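PDB 3N6Z: putative immunoglobulin A1 protease from Bacteroides ovatus, which is of unproven function but is probably a hydrolase that cleaves immunoglobulin A1. Local coordinates for residues P49-R62 with F73-W87. Numbering follows the deposited sequence. Where two conformers were deposited one is given.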
# COMPACT_ATOMS: atom_id res chain seq x y z
N PRO A 49 21.94 -9.40 4.33
CA PRO A 49 20.70 -8.90 4.97
C PRO A 49 20.35 -9.74 6.19
O PRO A 49 20.66 -10.92 6.25
CB PRO A 49 19.64 -9.06 3.86
CG PRO A 49 20.24 -10.11 2.95
CD PRO A 49 21.69 -9.88 2.96
N TYR A 50 19.74 -9.11 7.19
CA TYR A 50 19.20 -9.88 8.31
C TYR A 50 18.10 -10.81 7.79
O TYR A 50 17.10 -10.37 7.20
CB TYR A 50 18.63 -8.95 9.35
CG TYR A 50 19.64 -8.17 10.16
CD1 TYR A 50 20.66 -8.81 10.88
CD2 TYR A 50 19.56 -6.78 10.27
CE1 TYR A 50 21.53 -8.09 11.68
CE2 TYR A 50 20.44 -6.05 11.06
CZ TYR A 50 21.42 -6.70 11.76
OH TYR A 50 22.28 -6.00 12.55
N MSE A 51 18.30 -12.11 8.01
CA MSE A 51 17.45 -13.17 7.48
C MSE A 51 16.43 -13.60 8.54
O MSE A 51 16.84 -13.99 9.66
CB MSE A 51 18.31 -14.34 7.00
CG MSE A 51 17.56 -15.41 6.23
SE MSE A 51 16.86 -14.84 4.54
CE MSE A 51 18.55 -14.80 3.58
N ILE A 52 15.15 -13.51 8.17
CA ILE A 52 14.03 -13.68 9.09
C ILE A 52 13.31 -14.99 8.77
O ILE A 52 12.82 -15.18 7.65
CB ILE A 52 13.06 -12.51 8.96
CG1 ILE A 52 13.74 -11.19 9.35
CG2 ILE A 52 11.75 -12.75 9.77
CD1 ILE A 52 13.04 -9.95 8.73
N MSE A 53 13.24 -15.88 9.76
CA MSE A 53 12.66 -17.23 9.58
C MSE A 53 11.38 -17.49 10.35
O MSE A 53 10.74 -18.51 10.11
CB MSE A 53 13.70 -18.29 9.98
CG MSE A 53 15.02 -18.22 9.17
SE MSE A 53 14.77 -18.56 7.32
CE MSE A 53 14.28 -20.43 7.38
N ASN A 54 11.04 -16.63 11.29
CA ASN A 54 9.84 -16.81 12.11
C ASN A 54 9.40 -15.46 12.67
O ASN A 54 10.08 -14.45 12.47
CB ASN A 54 10.08 -17.86 13.20
CG ASN A 54 11.15 -17.48 14.17
OD1 ASN A 54 11.21 -16.34 14.61
ND2 ASN A 54 11.96 -18.45 14.55
N ALA A 55 8.28 -15.43 13.38
CA ALA A 55 7.71 -14.18 13.88
C ALA A 55 8.49 -13.59 15.04
O ALA A 55 8.45 -12.38 15.26
CB ALA A 55 6.24 -14.34 14.25
N THR A 56 9.21 -14.41 15.78
CA THR A 56 10.01 -13.87 16.86
C THR A 56 11.15 -13.03 16.25
O THR A 56 11.44 -11.91 16.70
CB THR A 56 10.59 -14.96 17.72
OG1 THR A 56 9.54 -15.77 18.23
CG2 THR A 56 11.40 -14.38 18.89
N GLN A 57 11.74 -13.55 15.18
CA GLN A 57 12.76 -12.80 14.45
C GLN A 57 12.19 -11.53 13.80
O GLN A 57 12.85 -10.49 13.78
CB GLN A 57 13.49 -13.70 13.46
CG GLN A 57 14.33 -14.80 14.13
CD GLN A 57 15.03 -15.73 13.17
OE1 GLN A 57 14.91 -15.59 11.98
NE2 GLN A 57 15.72 -16.72 13.70
N ILE A 58 10.99 -11.59 13.23
CA ILE A 58 10.43 -10.40 12.65
C ILE A 58 10.21 -9.31 13.72
O ILE A 58 10.35 -8.11 13.43
CB ILE A 58 9.14 -10.68 11.79
CG1 ILE A 58 9.11 -9.77 10.56
CG2 ILE A 58 7.88 -10.57 12.59
CD1 ILE A 58 8.07 -10.19 9.53
N ARG A 59 9.93 -9.72 14.94
CA ARG A 59 9.80 -8.79 16.07
C ARG A 59 11.14 -8.22 16.54
O ARG A 59 11.15 -7.26 17.28
CB ARG A 59 9.03 -9.44 17.21
CG ARG A 59 7.56 -9.66 16.83
CD ARG A 59 6.85 -10.67 17.70
NE ARG A 59 6.84 -10.20 19.07
CZ ARG A 59 7.40 -10.85 20.10
NH1 ARG A 59 7.93 -12.07 19.96
NH2 ARG A 59 7.39 -10.28 21.30
N ASN A 60 12.25 -8.75 16.07
CA ASN A 60 13.58 -8.20 16.37
C ASN A 60 14.02 -7.10 15.40
O ASN A 60 15.03 -6.45 15.64
CB ASN A 60 14.67 -9.30 16.45
CG ASN A 60 14.46 -10.24 17.63
OD1 ASN A 60 13.93 -9.83 18.68
ND2 ASN A 60 14.89 -11.51 17.47
N MSE A 61 13.25 -6.88 14.31
CA MSE A 61 13.64 -5.85 13.34
C MSE A 61 13.85 -4.50 14.04
O MSE A 61 14.79 -3.78 13.74
CB MSE A 61 12.61 -5.69 12.23
CG MSE A 61 12.47 -6.91 11.34
SE MSE A 61 11.07 -6.70 10.03
CE MSE A 61 11.92 -5.27 8.99
N ARG A 62 12.91 -4.13 14.91
CA ARG A 62 12.98 -2.80 15.53
C ARG A 62 14.27 -2.59 16.32
O ARG A 62 14.77 -1.46 16.44
CB ARG A 62 11.78 -2.59 16.43
CG ARG A 62 11.65 -3.57 17.56
CD ARG A 62 10.52 -2.98 18.42
NE ARG A 62 9.49 -3.89 18.80
CZ ARG A 62 8.19 -3.58 18.99
NH1 ARG A 62 7.65 -2.34 18.74
NH2 ARG A 62 7.40 -4.56 19.39
N PHE A 73 16.88 -6.27 5.30
CA PHE A 73 16.20 -7.44 5.83
C PHE A 73 15.70 -8.28 4.67
O PHE A 73 15.28 -7.76 3.61
CB PHE A 73 14.99 -7.05 6.67
CG PHE A 73 15.28 -6.17 7.84
CD1 PHE A 73 15.26 -4.78 7.72
CD2 PHE A 73 15.59 -6.72 9.08
CE1 PHE A 73 15.49 -3.97 8.80
CE2 PHE A 73 15.83 -5.89 10.17
CZ PHE A 73 15.78 -4.52 10.03
N GLN A 74 15.61 -9.59 4.91
CA GLN A 74 15.06 -10.54 3.93
C GLN A 74 14.28 -11.63 4.65
O GLN A 74 14.72 -12.11 5.70
CB GLN A 74 16.19 -11.12 3.10
CG GLN A 74 15.72 -11.92 1.89
CD GLN A 74 16.85 -12.18 0.91
OE1 GLN A 74 17.66 -11.27 0.58
NE2 GLN A 74 16.90 -13.40 0.41
N LEU A 75 13.15 -12.02 4.09
CA LEU A 75 12.46 -13.21 4.59
C LEU A 75 13.04 -14.46 3.96
O LEU A 75 13.24 -14.50 2.73
CB LEU A 75 10.96 -13.19 4.27
CG LEU A 75 10.16 -12.00 4.85
CD1 LEU A 75 8.67 -12.17 4.48
CD2 LEU A 75 10.33 -11.95 6.38
N GLY A 76 13.26 -15.47 4.78
CA GLY A 76 13.70 -16.81 4.32
C GLY A 76 12.62 -17.87 4.42
O GLY A 76 12.88 -19.04 4.09
N ALA A 77 11.43 -17.47 4.84
CA ALA A 77 10.26 -18.34 5.01
C ALA A 77 9.03 -17.45 5.08
O ALA A 77 9.12 -16.25 5.37
CB ALA A 77 10.39 -19.15 6.32
N ASP A 78 7.85 -18.05 4.91
CA ASP A 78 6.61 -17.37 5.27
C ASP A 78 6.62 -17.15 6.78
O ASP A 78 7.18 -17.95 7.53
CB ASP A 78 5.36 -18.20 4.91
CG ASP A 78 5.13 -18.38 3.41
OD1 ASP A 78 5.75 -17.65 2.59
OD2 ASP A 78 4.34 -19.26 3.08
N ILE A 79 6.00 -16.06 7.21
CA ILE A 79 5.98 -15.65 8.61
C ILE A 79 4.53 -15.53 9.05
O ILE A 79 3.77 -14.75 8.48
CB ILE A 79 6.70 -14.32 8.85
CG1 ILE A 79 8.10 -14.36 8.23
CG2 ILE A 79 6.70 -13.99 10.39
CD1 ILE A 79 9.09 -15.34 8.86
N ASP A 80 4.13 -16.29 10.04
CA ASP A 80 2.77 -16.19 10.57
C ASP A 80 2.85 -15.46 11.91
O ASP A 80 3.43 -15.98 12.87
CB ASP A 80 2.12 -17.56 10.71
CG ASP A 80 0.65 -17.49 11.06
OD1 ASP A 80 0.22 -16.49 11.68
OD2 ASP A 80 -0.08 -18.46 10.76
N MSE A 81 2.27 -14.26 11.93
CA MSE A 81 2.29 -13.37 13.09
C MSE A 81 1.10 -13.55 14.04
O MSE A 81 0.86 -12.70 14.91
CB MSE A 81 2.43 -11.93 12.63
CG MSE A 81 3.79 -11.65 11.97
SE MSE A 81 4.04 -9.81 11.43
CE MSE A 81 4.29 -9.09 13.24
N ALA A 82 0.38 -14.66 13.93
CA ALA A 82 -0.72 -14.94 14.85
C ALA A 82 -0.23 -14.88 16.28
O ALA A 82 0.85 -15.37 16.60
CB ALA A 82 -1.35 -16.30 14.54
N GLY A 83 -1.05 -14.29 17.15
CA GLY A 83 -0.71 -14.20 18.55
C GLY A 83 0.22 -13.09 18.94
O GLY A 83 0.54 -12.93 20.14
N ILE A 84 0.67 -12.29 17.96
CA ILE A 84 1.58 -11.16 18.21
C ILE A 84 0.75 -9.90 18.42
O ILE A 84 0.06 -9.45 17.49
CB ILE A 84 2.57 -10.92 17.03
CG1 ILE A 84 3.44 -12.16 16.78
CG2 ILE A 84 3.42 -9.64 17.26
CD1 ILE A 84 4.03 -12.78 18.01
N ASP A 85 0.83 -9.36 19.64
CA ASP A 85 0.08 -8.19 20.08
C ASP A 85 0.92 -6.92 20.23
O ASP A 85 0.38 -5.85 20.48
CB ASP A 85 -0.53 -8.48 21.47
CG ASP A 85 -1.57 -9.57 21.45
OD1 ASP A 85 -2.17 -9.84 20.40
OD2 ASP A 85 -1.79 -10.14 22.55
N ASP A 86 2.24 -7.05 20.12
CA ASP A 86 3.12 -5.93 20.50
C ASP A 86 3.71 -5.14 19.35
O ASP A 86 4.67 -4.37 19.55
CB ASP A 86 4.27 -6.43 21.44
CG ASP A 86 5.26 -7.36 20.75
OD1 ASP A 86 4.96 -7.91 19.68
OD2 ASP A 86 6.36 -7.60 21.32
N TRP A 87 3.17 -5.29 18.13
CA TRP A 87 3.75 -4.54 17.02
C TRP A 87 3.36 -3.08 17.11
O TRP A 87 2.19 -2.75 17.21
CB TRP A 87 3.26 -5.08 15.70
CG TRP A 87 4.05 -4.57 14.56
CD1 TRP A 87 3.73 -3.52 13.73
CD2 TRP A 87 5.27 -5.12 14.05
NE1 TRP A 87 4.69 -3.36 12.76
CE2 TRP A 87 5.62 -4.36 12.90
CE3 TRP A 87 6.08 -6.20 14.42
CZ2 TRP A 87 6.75 -4.66 12.15
CZ3 TRP A 87 7.20 -6.48 13.65
CH2 TRP A 87 7.54 -5.70 12.56
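M61, a selenomethionine, lays its methyl CE over one face of the F73 ring, 3.6 Å from the ring centroid and almost on the ring normal. This is a CH-pi contact. The selenium lies farther above the same ring, SE 4.8 Å from the F73 centroid, a Met-aromatic contact. The bend at chi3 (67°) turns the methyl down onto the ring. The W87 ring meets I58 O at its edge, in plane, 3.6 Å from CZ3. D86 lies at the edge of the R59 guanidinium, which grips it side-on: NE reaches OD1 at 3.0 Å and NH2 reaches OD2 at 2.9 Å. R62 NH2 donates to D86 O at 2.7 Å. D86 O lies near the R62 guanidinium plane, while the donor sits above the D86 carbonyl plane; R62 NE is held by Y13. The side chain of I84 packs against R59 CD. With an alanine at R59, the D86 carboxylate would probably lose its two-nitrogen grip, and I84 its packing partner CD. At the other end, strands 50-52 and 73-75 pair in parallel through Q74 N to Y50 O, I52 N to Q74 O and G76 N to I52 O. I79 CG2 packs on A55. N54 caps helix 55-58 through OD1 to Q57 N. The contact joins strand 50-52 and helix 55-58 to strands 71-75 and 79-80 of a solenoid-like coil. Strand 100-105 pairs in parallel with 71-75, and 107-110 with 79-80; I58, L75 and M81 all touch I109.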